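Local coordinates for protein gamma-glutamyl-gamma-aminobutyrate hydrolase PuuD (PDB 6VTV) that hydrolyses the gamma-glutamyl linkage of gamma-glutamyl-gamma-aminobutyrate, releasing glutamate and 4-aminobutanoate in the last step of putrescine degradation, at residues B[36-41]-B[229-234]; B[16-21]-B[27-32]. All coordinates share one frame; numbering follows the deposited sequence.

From the N terminus, strand 13-23 enters the sheet, turns and comes back as strand 26-32; contact 2 (16-21 with 27-32) closes this short hairpin. The chain then runs directly into helix 33-42, which contact 1 (36-41 with 229-234) joins to the loop before helix 235-254, a closure spanning most of the protein. The two contacts follow one another in series, neither enclosing nor crossing the other, and they meet where Leu36 CD2 packs on Leu31 CD2 at 3.6 Å. Contact 2 builds a hairpin that continues the sheet into the second subunit, while contact 1 ties the first helix to the loop just after the predicted catalytic His226 and Glu228.

Contact 1: residues B[36-41]-B[229-234]; sequences LNAIIH and WNSSEY
Ser231 faces Ala38 on helix 33-42, and their CA atoms, 5.6 Å apart, are the nearest CA pair between 36-41 and 229-234. With chi1 at 60°, Ser231 OG sits between its own backbone N and carbonyl carbon and comes alongside the methyl group, 3.3 Å from Ala38 CB. The hydroxyl also takes part in a bridge: a water lies 2.7 Å from Ser231 OG and donates to Ala38 O at 2.9 Å, linking the loop to the helix backbone. The side chain of Glu228 is also close to that of Ala38, about 4 Å at their nearest atoms. In this class I glutamine amidotransferase fold, Glu228 is the predicted third member of a Cys-His-Glu triad with Cys118 and His226, so this helix packs beside the acid of the probable triad. Next along the loop, Ser232 lays CB over one face of the His41 ring as a CH-pi contact, 3.6 Å from the ring centroid and 15° off its normal. Ser232 CB is displaced toward the rim, on the side of His41 NE2. The ring arrives there because His41 CG is anti to the backbone N (chi1 -171°). A turn over 230-233 is closed by Glu233 N bonding to Asn230 O at 2.8 Å, and Tyr234 takes the N-cap position of helix 235-254, from which Arg238 also packs against His41.

Contact 2: residues B[16-21]-B[27-32]; sequences VVMCRN and ATQTLQ
Cys19 and Thr30 are a hydrogen-bonded pair of an antiparallel beta hairpin, with Cys19 N to Thr30 O at 2.9 Å and Thr30 N to Cys19 O at 2.7 Å. Asn21 and Thr28 form the next such pair, and between them Arg20 and Gln29 make a non-hydrogen-bonded pair. The short segments 19-21 and 27-32 are twisted against each other, with 132° between their N-to-C directions. Met18, at the break in the first strand, runs across the second. Its CB lies 3.3 Å from Thr30 O, and Met18 CG is still 4.0 Å from Thr30 O. Met18 SD then passes Gln29 CB at 3.9 Å. A bend at the last torsion (chi3 74°) turns the methyl onto the backbone, with Met18 CE 3.4 Å from Gln29 O; Met18 of the second subunit packs against this side chain. Further back, Val16 CG1 and the Leu31 methyls meet in an apolar patch that also touches Pro72. On the same face as Gln29, the extended Arg20 chain carries its guanidinium past the Ala27 methyl. Arg20 NE forms a salt bridge with Glu33 of the second subunit, whose OE2 also accepts from Gln29 NE2; within the chain, Gln29 OE1 is held by His51 N. The two bonds to Glu33 cross the subunit interface, where residues 28-32 also pair with an antiparallel strand of the second subunit and extend the sheet across the dimer. On the other face, with Cys19, the Thr30 hydroxyl has two acceptors for its single proton: Asn21 OD1 is 2.9 Å from Thr30 OG1, and Cys19 O is the longer alternative at 3.3 Å.

Contact 1: residues B[36-41]-B[229-234]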
ATOM      1  N   LEU B  36      -9.599   3.537  -0.067  1.00 22.99           N
ATOM      2  CA  LEU B  36      -9.339   3.171   1.320  1.00 24.49           C
ATOM      3  C   LEU B  36     -10.424   3.699   2.246  1.00 23.70           C
ATOM      4  O   LEU B  36     -10.873   2.987   3.153  1.00 26.94           O
ATOM      5  CB  LEU B  36      -7.974   3.703   1.750  1.00 21.75           C
ATOM      6  CG  LEU B  36      -6.782   2.937   1.186  1.00 23.59           C
ATOM      7  CD1 LEU B  36      -5.513   3.760   1.303  1.00 22.16           C
ATOM      8  CD2 LEU B  36      -6.643   1.614   1.908  1.00 27.08           C
ATOM      9  N   ASN B  37     -10.851   4.947   2.039  1.00 27.42           N
ATOM     10  CA  ASN B  37     -11.846   5.556   2.917  1.00 25.35           C
ATOM     11  C   ASN B  37     -13.152   4.771   2.906  1.00 27.29           C
ATOM     12  O   ASN B  37     -13.821   4.650   3.940  1.00 26.75           O
ATOM     13  CB  ASN B  37     -12.093   7.007   2.502  1.00 30.24           C
ATOM     14  CG  ASN B  37     -10.832   7.848   2.532  1.00 34.61           C
ATOM     15  OD1 ASN B  37      -9.929   7.609   3.334  1.00 37.26           O
ATOM     16  ND2 ASN B  37     -10.763   8.840   1.652  1.00 32.66           N
ATOM     17  N   ALA B  38     -13.529   4.228   1.747  1.00 25.11           N
ATOM     18  CA  ALA B  38     -14.790   3.499   1.648  1.00 23.77           C
ATOM     19  C   ALA B  38     -14.743   2.198   2.441  1.00 23.45           C
ATOM     20  O   ALA B  38     -15.727   1.825   3.089  1.00 25.16           O
ATOM     21  CB  ALA B  38     -15.123   3.225   0.183  1.00 23.61           C
ATOM     22  N   ILE B  39     -13.610   1.492   2.397  1.00 24.03           N
ATOM     23  CA  ILE B  39     -13.468   0.261   3.170  1.00 23.57           C
ATOM     24  C   ILE B  39     -13.496   0.570   4.662  1.00 27.48           C
ATOM     25  O   ILE B  39     -14.156  -0.122   5.447  1.00 28.29           O
ATOM     26  CB  ILE B  39     -12.178  -0.478   2.771  1.00 27.27           C
ATOM     27  CG1 ILE B  39     -12.345  -1.141   1.406  1.00 25.04           C
ATOM     28  CG2 ILE B  39     -11.807  -1.517   3.817  1.00 29.56           C
ATOM     29  CD1 ILE B  39     -13.250  -2.353   1.422  1.00 26.10           C
ATOM     30  N   ILE B  40     -12.781   1.622   5.070  1.00 28.00           N
ATOM     31  CA  ILE B  40     -12.743   2.016   6.476  1.00 23.89           C
ATOM     32  C   ILE B  40     -14.149   2.307   6.986  1.00 26.30           C
ATOM     33  O   ILE B  40     -14.565   1.806   8.037  1.00 27.88           O
ATOM     34  CB  ILE B  40     -11.818   3.233   6.666  1.00 23.64           C
ATOM     35  CG1 ILE B  40     -10.363   2.869   6.356  1.00 25.25           C
ATOM     36  CG2 ILE B  40     -11.951   3.791   8.076  1.00 25.70           C
ATOM     37  CD1 ILE B  40      -9.708   2.017   7.413  1.00 30.33           C
ATOM     38  N   HIS B  41     -14.901   3.122   6.241  1.00 26.96           N
ATOM     39  CA  HIS B  41     -16.237   3.515   6.681  1.00 29.66           C
ATOM     40  C   HIS B  41     -17.166   2.316   6.816  1.00 30.77           C
ATOM     41  O   HIS B  41     -18.083   2.333   7.644  1.00 33.32           O
ATOM     42  CB  HIS B  41     -16.825   4.537   5.707  1.00 30.80           C
ATOM     43  CG  HIS B  41     -18.102   5.160   6.179  1.00 38.93           C
ATOM     44  ND1 HIS B  41     -19.342   4.665   5.837  1.00 42.70           N
ATOM     45  CD2 HIS B  41     -18.330   6.241   6.961  1.00 42.50           C
ATOM     46  CE1 HIS B  41     -20.281   5.413   6.390  1.00 44.27           C
ATOM     47  NE2 HIS B  41     -19.693   6.376   7.078  1.00 44.66           N
ATOM     48  N   TRP B 229     -16.490   6.678  -4.508  1.00 23.43           N
ATOM     49  CA  TRP B 229     -16.533   8.137  -4.524  1.00 24.98           C
ATOM     50  C   TRP B 229     -17.488   8.639  -3.449  1.00 26.50           C
ATOM     51  O   TRP B 229     -18.708   8.497  -3.582  1.00 31.03           O
ATOM     52  CB  TRP B 229     -16.961   8.627  -5.903  1.00 23.01           C
ATOM     53  CG  TRP B 229     -17.108  10.111  -5.989  1.00 26.15           C
ATOM     54  CD1 TRP B 229     -18.275  10.814  -6.078  1.00 28.55           C
ATOM     55  CD2 TRP B 229     -16.053  11.080  -6.003  1.00 28.93           C
ATOM     56  NE1 TRP B 229     -18.012  12.161  -6.141  1.00 29.13           N
ATOM     57  CE2 TRP B 229     -16.655  12.350  -6.098  1.00 31.63           C
ATOM     58  CE3 TRP B 229     -14.659  10.997  -5.945  1.00 26.32           C
ATOM     59  CZ2 TRP B 229     -15.911  13.528  -6.136  1.00 35.99           C
ATOM     60  CZ3 TRP B 229     -13.922  12.166  -5.982  1.00 32.12           C
ATOM     61  CH2 TRP B 229     -14.550  13.415  -6.076  1.00 36.43           C
ATOM     62  N   ASN B 230     -16.935   9.237  -2.394  1.00 27.40           N
ATOM     63  CA  ASN B 230     -17.711   9.763  -1.269  1.00 31.20           C
ATOM     64  C   ASN B 230     -18.750   8.748  -0.803  1.00 33.34           C
ATOM     65  O   ASN B 230     -19.932   9.057  -0.632  1.00 37.47           O
ATOM     66  CB  ASN B 230     -18.370  11.094  -1.633  1.00 30.32           C
ATOM     67  CG  ASN B 230     -17.359  12.191  -1.905  1.00 33.06           C
ATOM     68  OD1 ASN B 230     -17.337  12.780  -2.985  1.00 37.75           O
ATOM     69  ND2 ASN B 230     -16.513  12.470  -0.921  1.00 33.59           N
ATOM     70  N   SER B 231     -18.283   7.512  -0.593  1.00 27.47           N
ATOM     71  CA  SER B 231     -19.187   6.386  -0.374  1.00 27.99           C
ATOM     72  C   SER B 231     -20.130   6.619   0.799  1.00 34.45           C
ATOM     73  O   SER B 231     -21.274   6.153   0.775  1.00 35.87           O
ATOM     74  CB  SER B 231     -18.383   5.107  -0.148  1.00 29.85           C
ATOM     75  OG  SER B 231     -17.549   5.234   0.992  1.00 36.22           O
ATOM     76  N   SER B 232     -19.672   7.331   1.832  1.00 35.06           N
ATOM     77  CA  SER B 232     -20.516   7.572   2.995  1.00 41.64           C
ATOM     78  C   SER B 232     -21.718   8.446   2.665  1.00 45.63           C
ATOM     79  O   SER B 232     -22.725   8.390   3.379  1.00 49.63           O
ATOM     80  CB  SER B 232     -19.696   8.216   4.115  1.00 41.80           C
ATOM     81  OG  SER B 232     -19.091   9.421   3.678  1.00 44.51           O
ATOM     82  N   GLU B 233     -21.639   9.243   1.600  1.00 43.78           N
ATOM     83  CA  GLU B 233     -22.708  10.161   1.230  1.00 44.19           C
ATOM     84  C   GLU B 233     -23.733   9.546   0.284  1.00 40.87           C
ATOM     85  O   GLU B 233     -24.823  10.108   0.133  1.00 43.54           O
ATOM     86  CB  GLU B 233     -22.119  11.421   0.589  1.00 47.16           C
ATOM     87  CG  GLU B 233     -21.247  12.242   1.527  1.00 54.25           C
ATOM     88  CD  GLU B 233     -22.060  13.004   2.555  1.00 68.44           C
ATOM     89  OE1 GLU B 233     -22.701  14.008   2.182  1.00 74.27           O
ATOM     90  OE2 GLU B 233     -22.058  12.596   3.735  1.00 73.01           O
ATOM     91  N   TYR B 234     -23.420   8.420  -0.352  1.00 35.74           N
ATOM     92  CA  TYR B 234     -24.322   7.769  -1.293  1.00 37.04           C
ATOM     93  C   TYR B 234     -24.900   6.520  -0.643  1.00 44.49           C
ATOM     94  O   TYR B 234     -24.153   5.614  -0.256  1.00 41.82           O
ATOM     95  CB  TYR B 234     -23.599   7.421  -2.594  1.00 30.31           C
ATOM     96  CG  TYR B 234     -23.073   8.632  -3.327  1.00 33.19           C
ATOM     97  CD1 TYR B 234     -21.806   9.130  -3.063  1.00 33.83           C
ATOM     98  CD2 TYR B 234     -23.849   9.286  -4.277  1.00 37.27           C
ATOM     99  CE1 TYR B 234     -21.321  10.239  -3.725  1.00 38.25           C
ATOM    100  CE2 TYR B 234     -23.372  10.398  -4.944  1.00 41.20           C
ATOM    101  CZ  TYR B 234     -22.106  10.869  -4.664  1.00 41.76           C
ATOM    102  OH  TYR B 234     -21.621  11.975  -5.322  1.00 43.83           O
TER
HETATM  103  O   HOH W   1     -18.314   2.976   2.355  1.00 22.92           O

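Contact 2: residues B[16-21]-B[27-32]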
ATOM      1  N   VAL B  16      -5.945  -5.133  -0.640  1.00 20.02           N
ATOM      2  CA  VAL B  16      -6.255  -4.174  -1.694  1.00 18.49           C
ATOM      3  C   VAL B  16      -5.130  -4.200  -2.719  1.00 20.89           C
ATOM      4  O   VAL B  16      -3.978  -3.883  -2.396  1.00 20.35           O
ATOM      5  CB  VAL B  16      -6.457  -2.760  -1.131  1.00 22.12           C
ATOM      6  CG1 VAL B  16      -7.093  -1.871  -2.177  1.00 21.11           C
ATOM      7  CG2 VAL B  16      -7.314  -2.806   0.123  1.00 20.88           C
ATOM      8  N   VAL B  17      -5.468  -4.569  -3.955  1.00 19.17           N
ATOM      9  CA  VAL B  17      -4.482  -4.622  -5.025  1.00 20.33           C
ATOM     10  C   VAL B  17      -4.082  -3.208  -5.419  1.00 20.82           C
ATOM     11  O   VAL B  17      -4.936  -2.343  -5.657  1.00 20.43           O
ATOM     12  CB  VAL B  17      -5.036  -5.406  -6.225  1.00 22.65           C
ATOM     13  CG1 VAL B  17      -4.151  -5.210  -7.449  1.00 27.25           C
ATOM     14  CG2 VAL B  17      -5.149  -6.884  -5.881  1.00 20.55           C
ATOM     15  N   MET B  18      -2.778  -2.966  -5.494  1.00 25.68           N
ATOM     16  CA  MET B  18      -2.256  -1.646  -5.802  1.00 25.44           C
ATOM     17  C   MET B  18      -2.025  -1.485  -7.303  1.00 22.63           C
ATOM     18  O   MET B  18      -2.115  -2.437  -8.082  1.00 24.79           O
ATOM     19  CB  MET B  18      -0.958  -1.402  -5.034  1.00 23.42           C
ATOM     20  CG  MET B  18      -1.060  -1.688  -3.548  1.00 24.19           C
ATOM     21  SD  MET B  18       0.520  -1.479  -2.709  1.00 28.50           S
ATOM     22  CE  MET B  18       0.624   0.302  -2.691  1.00 20.02           C
ATOM     23  N   CYS B  19      -1.725  -0.252  -7.703  1.00 19.17           N
ATOM     24  CA  CYS B  19      -1.385   0.086  -9.077  1.00 22.62           C
ATOM     25  C   CYS B  19       0.035   0.636  -9.137  1.00 25.44           C
ATOM     26  O   CYS B  19       0.590   1.094  -8.136  1.00 28.30           O
ATOM     27  CB  CYS B  19      -2.362   1.117  -9.665  1.00 28.08           C
ATOM     28  SG  CYS B  19      -4.095   0.637  -9.636  1.00 31.18           S
ATOM     29  N   ARG B  20       0.615   0.594 -10.331  1.00 26.55           N
ATOM     30  CA  ARG B  20       1.979   1.056 -10.548  1.00 27.47           C
ATOM     31  C   ARG B  20       1.978   2.453 -11.152  1.00 25.96           C
ATOM     32  O   ARG B  20       1.200   2.751 -12.064  1.00 25.68           O
ATOM     33  CB  ARG B  20       2.746   0.101 -11.464  1.00 28.00           C
ATOM     34  CG  ARG B  20       4.241   0.383 -11.575  1.00 36.17           C
ATOM     35  CD  ARG B  20       4.961  -0.854 -12.081  1.00 40.07           C
ATOM     36  NE  ARG B  20       6.388  -0.865 -11.782  1.00 35.72           N
ATOM     37  CZ  ARG B  20       7.338  -0.724 -12.700  1.00 35.34           C
ATOM     38  NH1 ARG B  20       7.008  -0.553 -13.973  1.00 38.18           N
ATOM     39  NH2 ARG B  20       8.615  -0.756 -12.349  1.00 39.93           N
ATOM     40  N   ASN B  21       2.858   3.304 -10.635  1.00 23.44           N
ATOM     41  CA  ASN B  21       3.099   4.620 -11.204  1.00 30.92           C
ATOM     42  C   ASN B  21       4.575   4.946 -11.037  1.00 29.86           C
ATOM     43  O   ASN B  21       5.311   4.246 -10.338  1.00 29.11           O
ATOM     44  CB  ASN B  21       2.217   5.690 -10.549  1.00 36.52           C
ATOM     45  CG  ASN B  21       0.756   5.549 -10.924  1.00 41.36           C
ATOM     46  OD1 ASN B  21      -0.079   5.192 -10.094  1.00 45.16           O
ATOM     47  ND2 ASN B  21       0.440   5.824 -12.185  1.00 39.16           N
ATOM     48  N   ALA B  27       9.812   3.956  -9.762  1.00 29.90           N
ATOM     49  CA  ALA B  27       8.646   3.088  -9.819  1.00 30.53           C
ATOM     50  C   ALA B  27       8.002   2.998  -8.442  1.00 25.94           C
ATOM     51  O   ALA B  27       8.682   2.763  -7.439  1.00 25.75           O
ATOM     52  CB  ALA B  27       9.051   1.702 -10.312  1.00 27.55           C
ATOM     53  N   THR B  28       6.687   3.188  -8.395  1.00 23.36           N
ATOM     54  CA  THR B  28       5.975   3.301  -7.132  1.00 24.29           C
ATOM     55  C   THR B  28       4.678   2.508  -7.196  1.00 23.40           C
ATOM     56  O   THR B  28       3.997   2.497  -8.226  1.00 22.65           O
ATOM     57  CB  THR B  28       5.672   4.770  -6.800  1.00 27.08           C
ATOM     58  OG1 THR B  28       6.881   5.535  -6.866  1.00 36.50           O
ATOM     59  CG2 THR B  28       5.084   4.895  -5.405  1.00 26.80           C
ATOM     60  N   GLN B  29       4.354   1.838  -6.095  1.00 18.70           N
ATOM     61  CA  GLN B  29       3.062   1.190  -5.928  1.00 19.58           C
ATOM     62  C   GLN B  29       2.115   2.159  -5.233  1.00 24.49           C
ATOM     63  O   GLN B  29       2.463   2.745  -4.203  1.00 23.36           O
ATOM     64  CB  GLN B  29       3.206  -0.099  -5.119  1.00 21.47           C
ATOM     65  CG  GLN B  29       4.103  -1.137  -5.774  1.00 25.67           C
ATOM     66  CD  GLN B  29       3.372  -1.949  -6.824  1.00 28.90           C
ATOM     67  OE1 GLN B  29       2.425  -2.672  -6.515  1.00 26.49           O
ATOM     68  NE2 GLN B  29       3.810  -1.836  -8.074  1.00 28.82           N
ATOM     69  N   THR B  30       0.922   2.333  -5.801  1.00 23.70           N
ATOM     70  CA  THR B  30       0.006   3.375  -5.360  1.00 28.19           C
ATOM     71  C   THR B  30      -1.366   2.794  -5.046  1.00 25.88           C
ATOM     72  O   THR B  30      -1.751   1.734  -5.546  1.00 23.36           O
ATOM     73  CB  THR B  30      -0.143   4.478  -6.419  1.00 30.22           C
ATOM     74  OG1 THR B  30      -0.879   3.971  -7.538  1.00 26.01           O
ATOM     75  CG2 THR B  30       1.222   4.965  -6.889  1.00 32.02           C
ATOM     76  N   LEU B  31      -2.104   3.524  -4.213  1.00 24.70           N
ATOM     77  CA  LEU B  31      -3.483   3.187  -3.882  1.00 24.33           C
ATOM     78  C   LEU B  31      -4.204   4.472  -3.513  1.00 26.54           C
ATOM     79  O   LEU B  31      -3.855   5.112  -2.516  1.00 25.39           O
ATOM     80  CB  LEU B  31      -3.550   2.181  -2.732  1.00 24.82           C
ATOM     81  CG  LEU B  31      -4.951   1.813  -2.243  1.00 25.38           C
ATOM     82  CD1 LEU B  31      -5.815   1.330  -3.398  1.00 28.61           C
ATOM     83  CD2 LEU B  31      -4.863   0.759  -1.155  1.00 22.51           C
ATOM     84  N   GLN B  32      -5.199   4.851  -4.314  1.00 22.79           N
ATOM     85  CA  GLN B  32      -5.927   6.085  -4.060  1.00 25.75           C
ATOM     86  C   GLN B  32      -6.664   6.009  -2.728  1.00 23.66           C
ATOM     87  O   GLN B  32      -7.223   4.969  -2.365  1.00 19.60           O
ATOM     88  CB  GLN B  32      -6.908   6.366  -5.199  1.00 25.52           C
ATOM     89  CG  GLN B  32      -6.246   6.892  -6.463  1.00 25.64           C
ATOM     90  CD  GLN B  32      -7.252   7.282  -7.525  1.00 28.93           C
ATOM     91  OE1 GLN B  32      -8.397   6.833  -7.502  1.00 30.63           O
ATOM     92  NE2 GLN B  32      -6.830   8.119  -8.466  1.00 25.50           N
TER